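Local coordinates for protein acylneuraminate lyase (Mycoplasma synoviae, PDB 4N4P) that is an enzyme of the dihydrodipicolinate synthetase family, built on a TIM-barrel fold, at residues A27-V32 with K67-A72; P12-P17 with D43-T48. All coordinates share one frame; numbering follows the deposited sequence.

In the fold
Both contacts join the first beta-alpha unit of a TIM barrel to the second, at two depths. Contact 2 lies in the core, its centre about 6 Å from that of the chain, and is held by backbone hydrogen bonds, two waters and apolar side chains. Contact 1 lies farther out, its centre about 16 Å from that of the chain, where helices 26-39 and 59-73 meet mainly through side chains, without a backbone hydrogen bond between them: buried valines inside, a partly exposed leucine and lysine beside them, and a salt bridge toward the surface. Met14 links the two layers: its CG packs on Val32 CG1 at 3.5 Å and its CE on Val69 CG2 at 3.7 Å.

Contact 1 of 2, residues A27-V32 with K67-A72; sequences AGVKEV and KLVAEA
Lys30 reaches across to helix 59-73 and ends on Glu71, its NZ 3.0 Å from Glu71 OE1 in a hydrogen-bonded salt bridge. The carboxylate oxygen takes the ammonium with its anti lone pair, turned away from the other oxygen. On the way the aliphatic part of Lys30 is closely packed: CD lies 3.5 Å from Ala72 CB, and CE lies 3.4 Å from Leu68 CD2, both shorter than carbon atoms normally sit. The lysine chain is bent at chi2 (-93°), which places CD beside the Ala72 methyl and 3.3 Å from Leu68 O; the side chains of Lys30 and Leu68 cross at about a right angle. Deeper in, Val29 CG1, anti to the backbone N (chi1 172°), touches Val69 CG2 at 3.6 Å and Leu68 CB at 3.8 Å; CB and CG2 of this valine lie near Leu68 CD1. The axes of the two short helical segments approach to 8.8 Å and cross at -42°, with the CA atoms of Lys30 and Ala72 the nearest pair. These are neighbouring outer helices of the TIM barrel. Val33 of helix 26-39 extends the apolar layer over Val69 and Ala72, and Arg76 donates from NH2 to the carbonyl oxygen of Ala72. The chemistry is thus graded: buried valines on the barrel side give way to a partly exposed lysine whose methylenes pack on carbon and whose charge is matched by an exposed glutamate.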
# COMPACT_ATOMS: atom_id res chain seq x y z
N ALA A 27 -23.73 29.66 20.78
CA ALA A 27 -23.87 29.39 22.22
C ALA A 27 -23.30 28.03 22.57
O ALA A 27 -22.78 27.83 23.68
CB ALA A 27 -25.35 29.48 22.66
N GLY A 28 -23.43 27.09 21.65
CA GLY A 28 -22.87 25.75 21.86
C GLY A 28 -21.35 25.72 21.96
O GLY A 28 -20.78 24.92 22.72
N VAL A 29 -20.67 26.58 21.19
CA VAL A 29 -19.20 26.65 21.27
C VAL A 29 -18.79 26.95 22.72
O VAL A 29 -17.92 26.29 23.30
CB VAL A 29 -18.62 27.69 20.29
CG1 VAL A 29 -17.11 27.87 20.53
CG2 VAL A 29 -18.89 27.27 18.84
N LYS A 30 -19.47 27.93 23.34
CA LYS A 30 -19.12 28.29 24.70
C LYS A 30 -19.40 27.16 25.69
O LYS A 30 -18.60 26.90 26.60
CB LYS A 30 -19.82 29.58 25.15
CG LYS A 30 -19.77 30.74 24.13
CD LYS A 30 -18.57 31.65 24.39
CE LYS A 30 -18.63 32.95 23.62
NZ LYS A 30 -18.81 34.19 24.47
N GLU A 31 -20.52 26.45 25.51
CA GLU A 31 -20.84 25.34 26.42
C GLU A 31 -19.83 24.19 26.27
O GLU A 31 -19.46 23.57 27.25
CB GLU A 31 -22.24 24.79 26.18
CG GLU A 31 -23.37 25.76 26.55
CD GLU A 31 -24.72 25.07 26.60
OE1 GLU A 31 -24.80 23.85 26.91
OE2 GLU A 31 -25.73 25.77 26.33
N VAL A 32 -19.42 23.89 25.05
CA VAL A 32 -18.41 22.84 24.85
C VAL A 32 -17.10 23.24 25.54
O VAL A 32 -16.47 22.42 26.17
CB VAL A 32 -18.18 22.55 23.36
CG1 VAL A 32 -16.87 21.78 23.12
CG2 VAL A 32 -19.40 21.79 22.80
N LYS A 67 -13.01 33.35 18.03
CA LYS A 67 -13.40 34.39 18.99
C LYS A 67 -14.16 33.83 20.16
O LYS A 67 -13.86 34.14 21.32
CB LYS A 67 -14.25 35.48 18.30
CG LYS A 67 -13.47 36.24 17.30
CD LYS A 67 -14.35 36.90 16.26
CE LYS A 67 -13.53 37.80 15.38
NZ LYS A 67 -12.80 38.82 16.21
N LEU A 68 -15.14 32.97 19.87
CA LEU A 68 -16.01 32.43 20.90
C LEU A 68 -15.24 31.55 21.87
O LEU A 68 -15.52 31.56 23.07
CB LEU A 68 -17.15 31.63 20.28
CG LEU A 68 -18.21 32.36 19.45
CD1 LEU A 68 -19.06 31.34 18.70
CD2 LEU A 68 -19.08 33.31 20.29
N VAL A 69 -14.27 30.80 21.35
CA VAL A 69 -13.47 29.93 22.21
C VAL A 69 -12.59 30.75 23.15
O VAL A 69 -12.51 30.48 24.36
CB VAL A 69 -12.60 28.94 21.38
CG1 VAL A 69 -11.55 28.28 22.26
CG2 VAL A 69 -13.51 27.86 20.75
N ALA A 70 -11.92 31.76 22.59
CA ALA A 70 -11.03 32.60 23.39
C ALA A 70 -11.82 33.32 24.48
O ALA A 70 -11.36 33.40 25.62
CB ALA A 70 -10.30 33.57 22.52
N GLU A 71 -13.01 33.81 24.13
CA GLU A 71 -13.95 34.39 25.10
C GLU A 71 -14.36 33.45 26.22
O GLU A 71 -14.19 33.76 27.40
CB GLU A 71 -15.19 34.95 24.38
CG GLU A 71 -14.85 36.15 23.51
CD GLU A 71 -16.04 36.70 22.73
OE1 GLU A 71 -17.17 36.18 22.89
OE2 GLU A 71 -15.82 37.66 21.96
N ALA A 72 -14.90 32.29 25.84
CA ALA A 72 -15.32 31.28 26.81
C ALA A 72 -14.18 30.77 27.68
O ALA A 72 -14.37 30.52 28.87
CB ALA A 72 -15.97 30.10 26.08

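Contact 2 of 2, residues P12-P17 with D43-T48; sequences PAMVTP and DGIYIT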
# COMPACT_ATOMS: atom_id res chain seq x y z
N PRO A 12 -8.06 18.02 24.00
CA PRO A 12 -9.10 17.53 23.10
C PRO A 12 -9.11 18.35 21.80
O PRO A 12 -8.95 19.59 21.81
CB PRO A 12 -10.41 17.79 23.88
CG PRO A 12 -10.03 18.86 24.92
CD PRO A 12 -8.63 18.50 25.28
N ALA A 13 -9.28 17.64 20.70
CA ALA A 13 -9.54 18.28 19.41
C ALA A 13 -11.03 18.60 19.37
O ALA A 13 -11.88 17.74 19.08
CB ALA A 13 -9.13 17.37 18.27
N MET A 14 -11.34 19.84 19.71
CA MET A 14 -12.71 20.25 20.01
C MET A 14 -13.65 20.07 18.83
O MET A 14 -13.30 20.43 17.74
CB MET A 14 -12.73 21.73 20.40
CG MET A 14 -14.03 22.11 21.12
SD MET A 14 -14.09 23.87 21.42
CE MET A 14 -14.63 24.48 19.84
N VAL A 15 -14.83 19.52 19.10
CA VAL A 15 -15.90 19.48 18.11
C VAL A 15 -16.47 20.89 17.92
O VAL A 15 -16.44 21.71 18.84
CB VAL A 15 -17.01 18.48 18.52
CG1 VAL A 15 -16.43 17.06 18.55
CG2 VAL A 15 -17.64 18.84 19.90
N THR A 16 -16.99 21.16 16.73
CA THR A 16 -17.65 22.44 16.45
C THR A 16 -19.19 22.28 16.43
O THR A 16 -19.72 21.64 15.54
CB THR A 16 -17.13 23.08 15.13
OG1 THR A 16 -15.70 23.16 15.16
CG2 THR A 16 -17.70 24.50 14.96
N PRO A 17 -19.91 22.86 17.42
CA PRO A 17 -21.36 22.69 17.41
C PRO A 17 -22.08 23.32 16.22
O PRO A 17 -21.86 24.49 15.90
CB PRO A 17 -21.79 23.36 18.72
CG PRO A 17 -20.61 23.12 19.60
CD PRO A 17 -19.48 23.48 18.67
N ASP A 43 -6.03 20.17 29.90
CA ASP A 43 -4.93 21.11 30.02
C ASP A 43 -4.95 22.16 28.92
O ASP A 43 -4.37 23.25 29.07
CB ASP A 43 -3.63 20.32 30.00
CG ASP A 43 -3.59 19.30 31.10
OD1 ASP A 43 -3.37 19.74 32.25
OD2 ASP A 43 -3.81 18.08 30.85
N GLY A 44 -5.62 21.85 27.82
CA GLY A 44 -5.70 22.77 26.71
C GLY A 44 -6.77 22.32 25.75
O GLY A 44 -7.33 21.22 25.89
N ILE A 45 -7.03 23.15 24.73
CA ILE A 45 -8.02 22.81 23.70
C ILE A 45 -7.42 23.09 22.35
O ILE A 45 -6.77 24.14 22.15
CB ILE A 45 -9.34 23.63 23.86
CG1 ILE A 45 -9.92 23.42 25.25
CG2 ILE A 45 -10.39 23.19 22.82
CD1 ILE A 45 -11.02 24.44 25.63
N TYR A 46 -7.63 22.17 21.40
CA TYR A 46 -7.14 22.28 20.05
C TYR A 46 -8.37 22.48 19.16
O TYR A 46 -9.21 21.58 19.08
CB TYR A 46 -6.43 20.98 19.65
CG TYR A 46 -5.84 20.95 18.26
CD1 TYR A 46 -4.64 21.58 17.98
CD2 TYR A 46 -6.48 20.24 17.22
CE1 TYR A 46 -4.07 21.54 16.71
CE2 TYR A 46 -5.92 20.19 15.94
CZ TYR A 46 -4.72 20.86 15.69
OH TYR A 46 -4.11 20.84 14.46
N ILE A 47 -8.49 23.66 18.55
CA ILE A 47 -9.72 24.00 17.85
C ILE A 47 -9.59 23.98 16.35
O ILE A 47 -8.48 24.11 15.81
CB ILE A 47 -10.33 25.34 18.33
CG1 ILE A 47 -9.47 26.51 17.82
CG2 ILE A 47 -10.52 25.30 19.85
CD1 ILE A 47 -10.22 27.86 17.79
N THR A 48 -10.74 23.87 15.69
CA THR A 48 -10.88 23.88 14.23
C THR A 48 -9.92 22.98 13.47
O THR A 48 -9.41 23.34 12.41
CB THR A 48 -10.92 25.35 13.63
OG1 THR A 48 -9.75 26.09 14.01
CG2 THR A 48 -12.17 26.07 14.15
O HOH W 1 -13.31 23.10 16.71
O HOH W 2 -10.55 20.66 16.67
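The end of strand 9-12 and the loop after it run alongside strand 44-47, where the first and second strands of the TIM barrel meet. Tyr46 N donates to Pro12 O at 2.9 Å, with an N-H...O angle of 168°, and Met14 N donates to Tyr46 O at 2.8 Å. Tyr46 thus gives and takes one backbone bond around Ala13, whose CA adds a CA-H...O contact of 3.3 Å to Tyr46 O. This single bridge joins the two at the seam of the barrel; Ala13 also bonds through its backbone to Gly209, at the end of strand 206-209. The side chains part to two faces. Ala13 CB lies at the edge of the Tyr46 ring, near its plane and 4.0 Å from CD2, and the hydroxyl of that ring bonds to Tyr139 and Ser107 within the barrel. On the helix side, Met14 CB rests on Ile45 CG2 at 3.7 Å. Met14 CG is anti to the backbone N (chi1 -163°). The side chains of Met14 and Ile47 lie side by side, pointing the same way, with SD of Met14 4.2 Å from Ile47 CG2. Tyr46 O takes a second bond, of 2.9 Å, from a water O that also donates to Met14 O. Beyond the bridge another water accepts from Thr48 N and donates to Met14 O and Thr16 OG1.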